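Local atomic coordinates of ectonucleoside triphosphate diphosphohydrolase 4 (Homo sapiens, PDB entry 6WG5), a protein that belongs to the GDA1/CD39 family, a branch of the actin-like superfamily, and has two lobes, each built round a mixed beta sheet flanked by helices. Residues Leu71-Met76 with Gly482-Arg487; Val45-Ser50 with Val477-Gly482; Tyr401-Phe406 with Phe459-Lys464; Phe384-Tyr389 with Cys443-Trp448; Thr152-Pro155 with Leu161-Asp164. All blocks are in the same frame, centred on the assembly; numbering follows the deposited sequence.

Contact 1: Leu71-Met76 with Gly482-Arg487; sequences LDIRQM and GAILYR
Ile73 meets the helix that ends at Arg487 with both of its branches, and this division of labour illustrates how one beta-branched residue can touch two successive helix residues. The side-chain packing across the contact is apolar, and no hydrogen bond crosses it. The longer branch is extended (chi2 -176°) and carries CD1 of Ile73 to within 3.6 Å of CD1 of Leu485, near enough to the helix for the same CD1 to lie 3.9 Å from Leu485 CA. The shorter branch goes to the preceding residue: Ile73 CG2 lies 4.1 Å from Ile484 CG2. Leu485 starts out neither facing the loop nor turned from it, but CG anti to the backbone N (chi1 -169°) swings its CD1 into Ile73. The same methyl comes within 4.2 Å of the carbonyl oxygen of Leu71, a van der Waals approach.

The polar interactions stay within the segment Leu71-Met76. Asp72 is the centre of an inverse gamma turn, in which Ile73 N makes a weak bond to Leu71 O. The side chain of Asp72 points away from the helix, and its OD2 forms a weak, 3.5 Å salt bridge with Arg74 NH2.

Tyr58 and Trp60 also touch Ile73, while Ile181 and Phe185 of helix 172-186 flank Leu485, so the cluster is buried. A helix from the far end of the chain thus packs against the N-terminal sheet, beside the loop that leads into strand 74-75, which pairs antiparallel with strand 53-61, an arrangement consistent with the two-lobed actin-like fold.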
# COMPACT_ATOMS: atom_id res chain seq x y z
N LEU A 71 18.95 -0.08 -11.20
CA LEU A 71 19.77 0.80 -10.38
C LEU A 71 19.73 0.34 -8.92
O LEU A 71 18.74 -0.23 -8.45
CB LEU A 71 19.28 2.25 -10.48
CG LEU A 71 19.42 2.91 -11.85
CD1 LEU A 71 18.83 4.32 -11.82
CD2 LEU A 71 20.88 2.96 -12.29
N ASP A 72 20.83 0.59 -8.21
CA ASP A 72 20.93 0.24 -6.79
C ASP A 72 20.49 1.43 -5.95
O ASP A 72 21.27 2.06 -5.24
CB ASP A 72 22.35 -0.20 -6.46
CG ASP A 72 22.43 -0.98 -5.17
OD1 ASP A 72 21.41 -1.05 -4.45
OD2 ASP A 72 23.52 -1.51 -4.87
N ILE A 73 19.20 1.74 -6.04
CA ILE A 73 18.64 2.93 -5.40
C ILE A 73 18.47 2.68 -3.91
O ILE A 73 18.01 1.61 -3.49
CB ILE A 73 17.31 3.32 -6.07
CG1 ILE A 73 17.55 3.69 -7.53
CG2 ILE A 73 16.64 4.47 -5.31
CD1 ILE A 73 16.32 4.18 -8.27
N ARG A 74 18.85 3.67 -3.11
CA ARG A 74 18.72 3.63 -1.66
C ARG A 74 18.36 5.01 -1.16
O ARG A 74 18.61 6.02 -1.82
CB ARG A 74 20.02 3.17 -0.99
CG ARG A 74 20.63 1.91 -1.57
CD ARG A 74 22.07 1.75 -1.11
NE ARG A 74 22.65 0.48 -1.56
CZ ARG A 74 22.48 -0.68 -0.94
NH1 ARG A 74 21.75 -0.75 0.16
NH2 ARG A 74 23.05 -1.78 -1.43
N GLN A 75 17.75 5.06 0.02
CA GLN A 75 17.53 6.34 0.68
C GLN A 75 18.87 6.97 1.04
O GLN A 75 19.77 6.31 1.55
CB GLN A 75 16.69 6.16 1.95
CG GLN A 75 15.21 5.97 1.70
CD GLN A 75 14.39 6.20 2.96
OE1 GLN A 75 14.03 7.33 3.28
NE2 GLN A 75 14.10 5.12 3.68
N MET A 76 18.99 8.27 0.77
CA MET A 76 20.19 8.99 1.16
C MET A 76 20.32 9.00 2.68
O MET A 76 19.33 9.00 3.41
CB MET A 76 20.15 10.42 0.63
CG MET A 76 21.46 11.17 0.81
SD MET A 76 21.39 12.88 0.25
CE MET A 76 23.09 13.38 0.51
N GLY A 482 9.35 2.93 -5.33
CA GLY A 482 8.94 2.37 -6.60
C GLY A 482 8.74 3.43 -7.66
O GLY A 482 8.94 3.16 -8.85
N ALA A 483 8.35 4.64 -7.26
CA ALA A 483 8.18 5.72 -8.21
C ALA A 483 9.52 6.15 -8.80
O ALA A 483 9.69 6.20 -10.02
CB ALA A 483 7.48 6.91 -7.54
N ILE A 484 10.49 6.47 -7.93
CA ILE A 484 11.81 6.86 -8.42
C ILE A 484 12.41 5.74 -9.26
O ILE A 484 13.07 5.99 -10.28
CB ILE A 484 12.73 7.25 -7.24
CG1 ILE A 484 14.03 7.86 -7.74
CG2 ILE A 484 13.03 6.04 -6.36
CD1 ILE A 484 13.93 9.33 -8.07
N LEU A 485 12.20 4.49 -8.84
CA LEU A 485 12.77 3.37 -9.57
C LEU A 485 12.18 3.27 -10.97
O LEU A 485 12.89 2.95 -11.94
CB LEU A 485 12.54 2.07 -8.79
CG LEU A 485 13.28 0.82 -9.27
CD1 LEU A 485 14.79 1.01 -9.16
CD2 LEU A 485 12.83 -0.39 -8.46
N TYR A 486 10.88 3.55 -11.11
CA TYR A 486 10.24 3.48 -12.42
C TYR A 486 10.59 4.69 -13.28
O TYR A 486 10.83 4.55 -14.48
CB TYR A 486 8.73 3.36 -12.26
CG TYR A 486 8.00 3.14 -13.56
CD1 TYR A 486 7.29 4.17 -14.17
CD2 TYR A 486 8.04 1.91 -14.20
CE1 TYR A 486 6.64 3.97 -15.37
CE2 TYR A 486 7.39 1.70 -15.40
CZ TYR A 486 6.68 2.74 -15.98
OH TYR A 486 6.03 2.53 -17.17
N ARG A 487 10.64 5.88 -12.68
CA ARG A 487 10.90 7.08 -13.48
C ARG A 487 12.34 7.13 -13.99
O ARG A 487 12.59 7.70 -15.05
CB ARG A 487 10.59 8.34 -12.66
CG ARG A 487 9.12 8.50 -12.25
CD ARG A 487 8.17 8.47 -13.45
NE ARG A 487 8.53 9.44 -14.48
CZ ARG A 487 8.06 10.69 -14.54
NH1 ARG A 487 7.20 11.13 -13.64
NH2 ARG A 487 8.46 11.49 -15.52

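Contact 2: Val45-Ser50 with Val477-Gly482; sequences VVDCGS and VQWTLG
Val45 and Asp47, alternate residues on one side of strand 40-48, receive Thr480 of helix 479-487 and the adjoining Trp479. This is helix-on-sheet packing in the N-terminal actin-like lobe, where the strand runs into the glycine- and serine-rich turn leading to strand 53-61.

The apolar part centres on the Thr480 methyl. Its CG2 lies 3.8 Å from Val45 CG1 and 4.0 Å from Asp47 CB, and the same methyl covers one face of the indole of Trp479, over its centre. With OG1 placed between the backbone N and the carbonyl carbon (chi1 54°), CG2 is left to face the strand, while the hydroxyl is hydrogen-bonded to Tyr58 OH of the adjacent strand.

No hydrogen bond crosses the contact, although it has a polar member. The principal partner of the Asp47 carboxylate is Arg54, which makes a salt bridge through NH1 to OD2. Further indole contacts come from Leu130, Tyr178 and Ala179. Against Trp479 the carboxylate stands nearly upright, its plane 76° from that of the ring, and Asp47 OD1 approaches the indole edge in plane, 3.3 Å from CZ2.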
# COMPACT_ATOMS: atom_id res chain seq x y z
N VAL A 45 11.84 12.77 -4.58
CA VAL A 45 10.42 12.50 -4.75
C VAL A 45 9.67 13.18 -3.61
O VAL A 45 10.07 13.07 -2.45
CB VAL A 45 10.12 10.99 -4.76
CG1 VAL A 45 8.64 10.74 -5.04
CG2 VAL A 45 10.99 10.27 -5.78
N VAL A 46 8.59 13.88 -3.95
CA VAL A 46 7.71 14.51 -2.97
C VAL A 46 6.38 13.77 -2.99
O VAL A 46 5.72 13.70 -4.03
CB VAL A 46 7.52 16.01 -3.26
CG1 VAL A 46 6.46 16.61 -2.34
CG2 VAL A 46 8.83 16.75 -3.08
N ASP A 47 5.99 13.23 -1.84
CA ASP A 47 4.67 12.63 -1.66
C ASP A 47 3.72 13.70 -1.13
O ASP A 47 3.83 14.11 0.03
CB ASP A 47 4.75 11.44 -0.70
CG ASP A 47 3.39 10.98 -0.23
OD1 ASP A 47 2.38 11.25 -0.92
OD2 ASP A 47 3.32 10.33 0.84
N CYS A 48 2.80 14.16 -1.98
CA CYS A 48 1.83 15.18 -1.61
C CYS A 48 0.52 14.49 -1.24
O CYS A 48 -0.35 14.28 -2.08
CB CYS A 48 1.63 16.18 -2.75
SG CYS A 48 2.97 17.38 -2.92
N GLY A 49 0.39 14.15 0.04
CA GLY A 49 -0.81 13.50 0.54
C GLY A 49 -1.84 14.50 1.03
O GLY A 49 -1.69 15.71 0.92
N SER A 50 -2.93 13.95 1.58
CA SER A 50 -4.00 14.80 2.09
C SER A 50 -3.58 15.50 3.38
O SER A 50 -3.73 16.72 3.51
CB SER A 50 -5.26 13.96 2.33
OG SER A 50 -5.71 13.35 1.13
N VAL A 477 7.65 0.62 4.00
CA VAL A 477 7.55 0.47 2.55
C VAL A 477 7.31 1.85 1.95
O VAL A 477 6.31 2.51 2.24
CB VAL A 477 6.42 -0.50 2.16
CG1 VAL A 477 6.28 -0.58 0.64
CG2 VAL A 477 6.69 -1.88 2.74
N GLN A 478 8.24 2.29 1.10
CA GLN A 478 8.15 3.58 0.43
C GLN A 478 7.62 3.37 -0.98
O GLN A 478 8.35 2.89 -1.85
CB GLN A 478 9.51 4.27 0.39
CG GLN A 478 10.35 4.15 1.65
CD GLN A 478 9.76 4.92 2.82
OE1 GLN A 478 8.68 5.50 2.71
NE2 GLN A 478 10.47 4.94 3.94
N TRP A 479 6.35 3.71 -1.21
CA TRP A 479 5.86 3.72 -2.59
C TRP A 479 6.63 4.74 -3.42
O TRP A 479 6.74 4.58 -4.64
CB TRP A 479 4.36 3.99 -2.64
CG TRP A 479 3.92 5.39 -2.31
CD1 TRP A 479 3.38 5.82 -1.13
CD2 TRP A 479 3.96 6.54 -3.17
NE1 TRP A 479 3.09 7.16 -1.20
CE2 TRP A 479 3.44 7.62 -2.44
CE3 TRP A 479 4.38 6.75 -4.48
CZ2 TRP A 479 3.33 8.90 -2.98
CZ3 TRP A 479 4.28 8.03 -5.01
CH2 TRP A 479 3.76 9.08 -4.26
N THR A 480 7.17 5.78 -2.78
CA THR A 480 8.03 6.72 -3.49
C THR A 480 9.27 6.04 -4.03
O THR A 480 9.84 6.49 -5.03
CB THR A 480 8.42 7.87 -2.56
OG1 THR A 480 8.99 7.36 -1.36
CG2 THR A 480 7.20 8.72 -2.22
N LEU A 481 9.72 4.95 -3.39
CA LEU A 481 10.87 4.21 -3.90
C LEU A 481 10.54 3.52 -5.22
O LEU A 481 11.37 3.50 -6.13
CB LEU A 481 11.33 3.19 -2.86
CG LEU A 481 12.47 2.26 -3.27
CD1 LEU A 481 13.70 3.05 -3.68
CD2 LEU A 481 12.79 1.30 -2.14
N GLY A 482 9.35 2.93 -5.33
CA GLY A 482 8.94 2.37 -6.60
C GLY A 482 8.74 3.43 -7.66
O GLY A 482 8.94 3.16 -8.85

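Contact 3: Tyr401-Phe406 with Phe459-Lys464; sequences YNAAKF and FPVNYK
The N-terminal end of helix 403-414 abuts a type I beta turn, Pro460 to Tyr463, through Ala403 and Val461. CB of Ala403 points at the turn and rests 3.9 Å from Val461 CG1, a small apolar touch in an otherwise polar junction. Asn402, just before Ala403, is the N-cap. Its CG is anti to the backbone N (chi1 179°), and OD1 accepts from Lys405 N at 2.9 Å. The bond is nearly straight (169° at the hydrogen) and lies in the carbonyl plane, so it fixes the rotation of the amide.

The turn belongs to the connection between helix 436-456 and strand 466-468, the edge strand of the C-terminal sheet, and Tyr401 is tied by its backbone to Leu466. Tyr401 and Tyr463 send their hydroxyls elsewhere, to His454 and Ser379 respectively.

Water joins the two segments at two places. Water 1 sits between carbonyl oxygens, 2.8 Å from Tyr401 O and 2.9 Å from Tyr463 O, and lies at the edge of the Tyr401 ring. Water 2 accepts from Ala404 N, with weak bonds to Asn402 OD1 and Lys464 NZ. The bent Lys464 chain lies alongside Asn402, pointing the same way; its NZ comes within 3.3 Å of Asn402 ND2, but both are donors and no bond joins them.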
# COMPACT_ATOMS: atom_id res chain seq x y z
N TYR A 401 0.97 -15.87 8.95
CA TYR A 401 -0.43 -16.07 9.29
C TYR A 401 -0.78 -17.55 9.28
O TYR A 401 -0.32 -18.31 8.43
CB TYR A 401 -1.31 -15.32 8.30
CG TYR A 401 -2.79 -15.58 8.44
CD1 TYR A 401 -3.54 -14.93 9.41
CD2 TYR A 401 -3.44 -16.47 7.60
CE1 TYR A 401 -4.89 -15.16 9.54
CE2 TYR A 401 -4.80 -16.71 7.72
CZ TYR A 401 -5.52 -16.05 8.69
OH TYR A 401 -6.87 -16.27 8.82
N ASN A 402 -1.60 -17.96 10.25
CA ASN A 402 -2.13 -19.32 10.32
C ASN A 402 -3.58 -19.23 10.78
O ASN A 402 -3.85 -18.82 11.91
CB ASN A 402 -1.30 -20.19 11.27
CG ASN A 402 -1.85 -21.60 11.39
OD1 ASN A 402 -2.79 -21.85 12.14
ND2 ASN A 402 -1.26 -22.53 10.65
N ALA A 403 -4.50 -19.61 9.90
CA ALA A 403 -5.92 -19.42 10.18
C ALA A 403 -6.33 -20.10 11.48
O ALA A 403 -6.97 -19.48 12.34
CB ALA A 403 -6.76 -19.96 9.02
N ALA A 404 -5.96 -21.36 11.66
CA ALA A 404 -6.36 -22.09 12.86
C ALA A 404 -5.89 -21.37 14.12
O ALA A 404 -6.68 -21.15 15.05
CB ALA A 404 -5.80 -23.52 12.82
N LYS A 405 -4.61 -21.00 14.17
CA LYS A 405 -4.08 -20.32 15.35
C LYS A 405 -4.72 -18.96 15.53
O LYS A 405 -4.91 -18.51 16.67
CB LYS A 405 -2.57 -20.17 15.24
CG LYS A 405 -1.80 -21.48 15.27
CD LYS A 405 -0.33 -21.25 15.02
CE LYS A 405 0.48 -22.52 15.16
NZ LYS A 405 1.93 -22.26 14.96
N PHE A 406 -5.07 -18.28 14.44
CA PHE A 406 -5.65 -16.95 14.54
C PHE A 406 -7.09 -17.01 15.03
O PHE A 406 -7.47 -16.30 15.96
CB PHE A 406 -5.57 -16.24 13.19
CG PHE A 406 -6.37 -14.97 13.12
CD1 PHE A 406 -5.87 -13.79 13.64
CD2 PHE A 406 -7.62 -14.96 12.52
CE1 PHE A 406 -6.60 -12.63 13.58
CE2 PHE A 406 -8.36 -13.80 12.46
CZ PHE A 406 -7.85 -12.63 12.99
N PHE A 459 -8.94 -16.43 -0.38
CA PHE A 459 -7.73 -17.15 -0.02
C PHE A 459 -8.09 -18.44 0.73
O PHE A 459 -8.95 -18.41 1.61
CB PHE A 459 -6.82 -16.29 0.85
CG PHE A 459 -5.98 -15.30 0.08
CD1 PHE A 459 -4.67 -15.59 -0.24
CD2 PHE A 459 -6.51 -14.09 -0.32
CE1 PHE A 459 -3.90 -14.69 -0.95
CE2 PHE A 459 -5.75 -13.18 -1.03
CZ PHE A 459 -4.43 -13.48 -1.35
N PRO A 460 -7.47 -19.57 0.39
CA PRO A 460 -7.79 -20.81 1.10
C PRO A 460 -7.57 -20.67 2.60
O PRO A 460 -6.67 -19.95 3.05
CB PRO A 460 -6.83 -21.83 0.49
CG PRO A 460 -6.44 -21.26 -0.82
CD PRO A 460 -6.45 -19.78 -0.65
N VAL A 461 -8.41 -21.36 3.38
CA VAL A 461 -8.26 -21.34 4.83
C VAL A 461 -6.88 -21.86 5.22
O VAL A 461 -6.26 -21.37 6.18
CB VAL A 461 -9.38 -22.16 5.49
CG1 VAL A 461 -9.12 -22.32 6.99
CG2 VAL A 461 -10.72 -21.50 5.25
N ASN A 462 -6.37 -22.84 4.49
CA ASN A 462 -5.06 -23.41 4.75
C ASN A 462 -3.92 -22.61 4.14
O ASN A 462 -2.79 -23.09 4.13
CB ASN A 462 -5.01 -24.85 4.23
CG ASN A 462 -5.24 -24.93 2.73
OD1 ASN A 462 -6.21 -24.37 2.21
ND2 ASN A 462 -4.34 -25.61 2.03
N TYR A 463 -4.18 -21.40 3.64
CA TYR A 463 -3.13 -20.61 3.01
C TYR A 463 -1.98 -20.39 3.98
O TYR A 463 -2.18 -19.94 5.11
CB TYR A 463 -3.69 -19.28 2.52
CG TYR A 463 -2.78 -18.54 1.56
CD1 TYR A 463 -2.15 -17.36 1.93
CD2 TYR A 463 -2.54 -19.04 0.29
CE1 TYR A 463 -1.32 -16.69 1.05
CE2 TYR A 463 -1.71 -18.38 -0.59
CZ TYR A 463 -1.10 -17.21 -0.21
OH TYR A 463 -0.27 -16.55 -1.08
N LYS A 464 -0.76 -20.70 3.54
CA LYS A 464 0.42 -20.66 4.40
C LYS A 464 1.41 -19.57 4.02
O LYS A 464 2.46 -19.47 4.66
CB LYS A 464 1.13 -22.02 4.38
CG LYS A 464 0.31 -23.18 4.94
CD LYS A 464 0.08 -23.04 6.44
CE LYS A 464 -1.20 -23.75 6.89
NZ LYS A 464 -2.15 -22.79 7.53
O HOH W 1 -0.42 -17.71 5.68
O HOH W 2 -4.52 -22.76 9.96

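Contact 4: Phe384-Tyr389 with Cys443-Trp448; sequences FSEFYY and CFKSAW
Lys445 NZ is held by two weak hydrogen bonds, one to Glu386 OE2 at 3.3 Å, which is also a salt bridge, and one to Asn284 OD1. The lysine does not meet the carboxylate in its plane. It comes in tilted, from one side of the plane and beyond the two oxygens, with CE 3.4 Å from both Glu386 OE1 and OE2, an approach that fits the weakness of the bond. A bend at chi3 (116°) in the lysine and another at chi2 (-63°) in the glutamate bring the two ends together obliquely.

The strongest partner of Glu386 lies elsewhere: Arg438 makes a salt bridge to OE1 through NH2. The carboxylate therefore gathers two cationic groups in a buried setting, where they would be expected to favour its ionised form. Its place in the first turn of helix 386-392 may add to that effect. There Ser385 occupies the N-cap position, and its carbonyl oxygen accepts from both Tyr388 N (2.8 Å) and Tyr389 N (3.0 Å), while its hydroxyl bonds to Asp224.

Two residues before Lys445, Cys443 fastens helix 436-456 to helix 403-414 by its disulfide with Cys414. Strand 381-385 runs directly into its helix, and helix 436-456 lies on the long crossover to the parallel neighbouring strand 466-468, as befits the C-terminal lobe of an actin-like fold.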
# COMPACT_ATOMS: atom_id res chain seq x y z
N PHE A 384 -0.46 -5.68 5.50
CA PHE A 384 -0.10 -4.44 6.18
C PHE A 384 -1.30 -3.86 6.90
O PHE A 384 -2.44 -4.29 6.71
CB PHE A 384 0.48 -3.42 5.19
CG PHE A 384 1.78 -3.86 4.57
CD1 PHE A 384 2.96 -3.77 5.28
CD2 PHE A 384 1.81 -4.34 3.27
CE1 PHE A 384 4.16 -4.17 4.70
CE2 PHE A 384 3.00 -4.74 2.70
CZ PHE A 384 4.17 -4.65 3.42
N SER A 385 -1.03 -2.86 7.74
CA SER A 385 -2.04 -2.11 8.48
C SER A 385 -2.86 -3.09 9.33
O SER A 385 -2.26 -3.82 10.13
CB SER A 385 -2.84 -1.26 7.49
OG SER A 385 -2.03 -0.24 6.95
N GLU A 386 -4.19 -3.14 9.19
CA GLU A 386 -5.00 -3.95 10.08
C GLU A 386 -4.59 -5.42 10.06
O GLU A 386 -4.75 -6.12 11.07
CB GLU A 386 -6.48 -3.82 9.71
CG GLU A 386 -7.05 -2.43 9.95
CD GLU A 386 -7.02 -2.04 11.42
OE1 GLU A 386 -7.08 -2.95 12.28
OE2 GLU A 386 -6.92 -0.83 11.71
N PHE A 387 -4.08 -5.91 8.93
CA PHE A 387 -3.62 -7.29 8.88
C PHE A 387 -2.55 -7.56 9.93
O PHE A 387 -2.45 -8.67 10.45
CB PHE A 387 -3.09 -7.63 7.49
CG PHE A 387 -4.17 -7.79 6.46
CD1 PHE A 387 -4.93 -8.94 6.40
CD2 PHE A 387 -4.43 -6.78 5.54
CE1 PHE A 387 -5.93 -9.09 5.46
CE2 PHE A 387 -5.43 -6.92 4.59
CZ PHE A 387 -6.18 -8.08 4.55
N TYR A 388 -1.75 -6.54 10.26
CA TYR A 388 -0.76 -6.67 11.32
C TYR A 388 -1.32 -6.29 12.68
O TYR A 388 -1.08 -6.99 13.67
CB TYR A 388 0.46 -5.80 11.01
CG TYR A 388 1.58 -5.92 12.02
CD1 TYR A 388 2.44 -7.00 11.99
CD2 TYR A 388 1.76 -4.96 13.00
CE1 TYR A 388 3.47 -7.12 12.91
CE2 TYR A 388 2.78 -5.07 13.93
CZ TYR A 388 3.63 -6.15 13.88
OH TYR A 388 4.65 -6.27 14.80
N TYR A 389 -2.08 -5.19 12.76
CA TYR A 389 -2.63 -4.75 14.03
C TYR A 389 -3.58 -5.80 14.61
O TYR A 389 -3.62 -6.00 15.83
CB TYR A 389 -3.35 -3.42 13.86
CG TYR A 389 -2.47 -2.30 13.34
CD1 TYR A 389 -1.15 -2.18 13.75
CD2 TYR A 389 -2.96 -1.38 12.42
CE1 TYR A 389 -0.35 -1.16 13.27
CE2 TYR A 389 -2.16 -0.36 11.94
CZ TYR A 389 -0.86 -0.26 12.37
OH TYR A 389 -0.06 0.76 11.89
N CYS A 443 -12.31 -7.21 18.03
CA CYS A 443 -13.16 -8.34 17.65
C CYS A 443 -13.76 -8.14 16.27
O CYS A 443 -13.61 -8.98 15.38
CB CYS A 443 -14.24 -8.55 18.70
SG CYS A 443 -13.57 -9.43 20.08
N PHE A 444 -14.47 -7.03 16.08
CA PHE A 444 -15.05 -6.75 14.77
C PHE A 444 -13.98 -6.76 13.69
O PHE A 444 -14.15 -7.39 12.64
CB PHE A 444 -15.78 -5.41 14.78
CG PHE A 444 -16.34 -5.03 13.44
CD1 PHE A 444 -17.65 -5.35 13.11
CD2 PHE A 444 -15.56 -4.39 12.50
CE1 PHE A 444 -18.16 -5.02 11.88
CE2 PHE A 444 -16.06 -4.06 11.27
CZ PHE A 444 -17.37 -4.38 10.95
N LYS A 445 -12.85 -6.09 13.95
CA LYS A 445 -11.84 -5.95 12.91
C LYS A 445 -11.13 -7.26 12.63
O LYS A 445 -10.76 -7.53 11.48
CB LYS A 445 -10.84 -4.87 13.31
CG LYS A 445 -11.39 -3.46 13.14
CD LYS A 445 -10.68 -2.46 14.04
CE LYS A 445 -9.93 -1.42 13.24
NZ LYS A 445 -9.13 -0.54 14.13
N SER A 446 -10.92 -8.10 13.65
CA SER A 446 -10.32 -9.41 13.41
C SER A 446 -11.22 -10.28 12.55
O SER A 446 -10.75 -10.99 11.66
CB SER A 446 -10.02 -10.10 14.74
OG SER A 446 -11.21 -10.36 15.46
N ALA A 447 -12.53 -10.23 12.80
CA ALA A 447 -13.48 -11.00 12.00
C ALA A 447 -13.60 -10.43 10.59
O ALA A 447 -13.66 -11.18 9.61
CB ALA A 447 -14.84 -11.02 12.68
N TRP A 448 -13.66 -9.11 10.48
CA TRP A 448 -13.68 -8.48 9.16
C TRP A 448 -12.41 -8.83 8.38
O TRP A 448 -12.48 -9.18 7.20
CB TRP A 448 -13.82 -6.96 9.32
CG TRP A 448 -13.84 -6.21 8.03
CD1 TRP A 448 -12.86 -5.39 7.55
CD2 TRP A 448 -14.89 -6.19 7.06
NE1 TRP A 448 -13.24 -4.86 6.34
CE2 TRP A 448 -14.48 -5.34 6.02
CE3 TRP A 448 -16.14 -6.81 6.98
CZ2 TRP A 448 -15.27 -5.10 4.90
CZ3 TRP A 448 -16.93 -6.57 5.87
CH2 TRP A 448 -16.49 -5.72 4.84

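Contact 5: Thr152-Pro155 with Leu161-Asp164; sequences TDIP and LFSD
Ile154 and Phe162 form the tight half of this contact, Pro155 the loose half. CD1 of Ile154 reaches the far end of the phenyl ring, lying 3.7 Å from Phe162 CE1 and 3.9 Å from CZ. Nearer the backbone the isoleucine follows the same side of the ring, its CG2 and CB each 4.0 Å from Phe162 CD1. The isoleucine gets this reach from its shape: CG1 lies next to the backbone N (chi1 -70°) and the chain then runs extended to CD1, with CG2 on the opposite side from that nitrogen. Both residues direct CB at the opposite segment, and the two side chains meet in a buried layer.

Pro155 keeps a greater distance. Its CD comes no closer than 4.4 Å to Phe162 CD1, at the ring edge and near the ring plane, and the residue itself is exposed. As a proline it has no N-H to offer the preceding turn, and the helix is kinked here. Polar groups occupy the solvent side: Thr152 and Ser163 both point away from the contact, and the hydroxyl of Thr152 folds back to Glu148 O in its own helix.

The loop that follows a helix is here folded back upon it. Leu151 of helix 140-157 also touches Phe162, Leu127 and Ile129 of strand 127-131 cover the ring further, and Ile154 rests on Ile129. The helix forms part of the beta-alpha-beta crossover from strand 127-131 to the parallel strand 167-169.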
# COMPACT_ATOMS: atom_id res chain seq x y z
N THR A 152 6.03 26.58 -13.20
CA THR A 152 6.57 27.87 -13.62
C THR A 152 7.51 28.47 -12.58
O THR A 152 8.40 29.25 -12.93
CB THR A 152 5.44 28.86 -13.92
OG1 THR A 152 4.69 29.11 -12.73
CG2 THR A 152 4.52 28.31 -15.00
N ASP A 153 7.32 28.13 -11.30
CA ASP A 153 8.03 28.79 -10.21
C ASP A 153 9.29 28.05 -9.78
O ASP A 153 10.32 28.70 -9.53
CB ASP A 153 7.09 28.93 -9.00
CG ASP A 153 7.62 29.91 -7.97
OD1 ASP A 153 6.84 30.81 -7.56
OD2 ASP A 153 8.80 29.80 -7.57
N ILE A 154 9.25 26.72 -9.68
CA ILE A 154 10.40 25.98 -9.16
C ILE A 154 11.63 26.16 -10.04
O ILE A 154 12.71 26.43 -9.49
CB ILE A 154 10.02 24.50 -8.97
CG1 ILE A 154 9.05 24.36 -7.80
CG2 ILE A 154 11.26 23.64 -8.74
CD1 ILE A 154 8.40 23.00 -7.70
N PRO A 155 11.57 26.00 -11.36
CA PRO A 155 12.80 26.05 -12.17
C PRO A 155 13.64 27.29 -11.93
O PRO A 155 14.87 27.23 -12.08
CB PRO A 155 12.27 26.00 -13.61
CG PRO A 155 10.97 25.29 -13.51
CD PRO A 155 10.38 25.70 -12.19
N LEU A 161 16.24 18.98 -12.36
CA LEU A 161 15.53 18.65 -13.59
C LEU A 161 14.04 18.57 -13.28
O LEU A 161 13.58 17.63 -12.62
CB LEU A 161 16.03 17.32 -14.16
CG LEU A 161 17.50 17.23 -14.59
CD1 LEU A 161 17.81 15.80 -15.02
CD2 LEU A 161 17.81 18.20 -15.71
N PHE A 162 13.28 19.55 -13.76
CA PHE A 162 11.86 19.65 -13.44
C PHE A 162 11.12 20.11 -14.69
O PHE A 162 11.37 21.21 -15.19
CB PHE A 162 11.63 20.61 -12.28
CG PHE A 162 10.30 20.45 -11.61
CD1 PHE A 162 9.39 21.49 -11.59
CD2 PHE A 162 9.95 19.25 -11.00
CE1 PHE A 162 8.16 21.34 -10.97
CE2 PHE A 162 8.73 19.10 -10.38
CZ PHE A 162 7.83 20.15 -10.37
N SER A 163 10.22 19.27 -15.19
CA SER A 163 9.46 19.54 -16.40
C SER A 163 7.98 19.26 -16.15
O SER A 163 7.58 18.89 -15.04
CB SER A 163 9.98 18.70 -17.57
OG SER A 163 11.35 18.96 -17.82
N ASP A 164 7.18 19.43 -17.20
CA ASP A 164 5.74 19.21 -17.08
C ASP A 164 5.43 17.81 -16.54
O ASP A 164 4.59 17.65 -15.64
CB ASP A 164 5.08 19.41 -18.45
CG ASP A 164 3.62 18.99 -18.45
OD1 ASP A 164 2.92 19.23 -17.44
OD2 ASP A 164 3.17 18.43 -19.47

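How the contacts relate
From the N terminus, Val45-Ser50 opens contact 2 and Leu71-Met76 opens contact 1; both wait more than 400 residues for their partners. Contact 5 opens and closes early, a short loop in the N-terminal lobe. In the C-terminal lobe Phe384-Tyr389 opens contact 4 and Tyr401-Phe406 contact 3, which close in the same order and so cross. Contact 2 then closes and, sharing Gly482, contact 1 follows, so these two also cross and each encloses the other three. Helix 479-487 thereby returns the chain to the first sheet. In the second lobe contact 4 ties two helices and contact 3 ties a helix start to the loop before strand 466-468, while Val477 touching Phe384 links contacts 2 and 4.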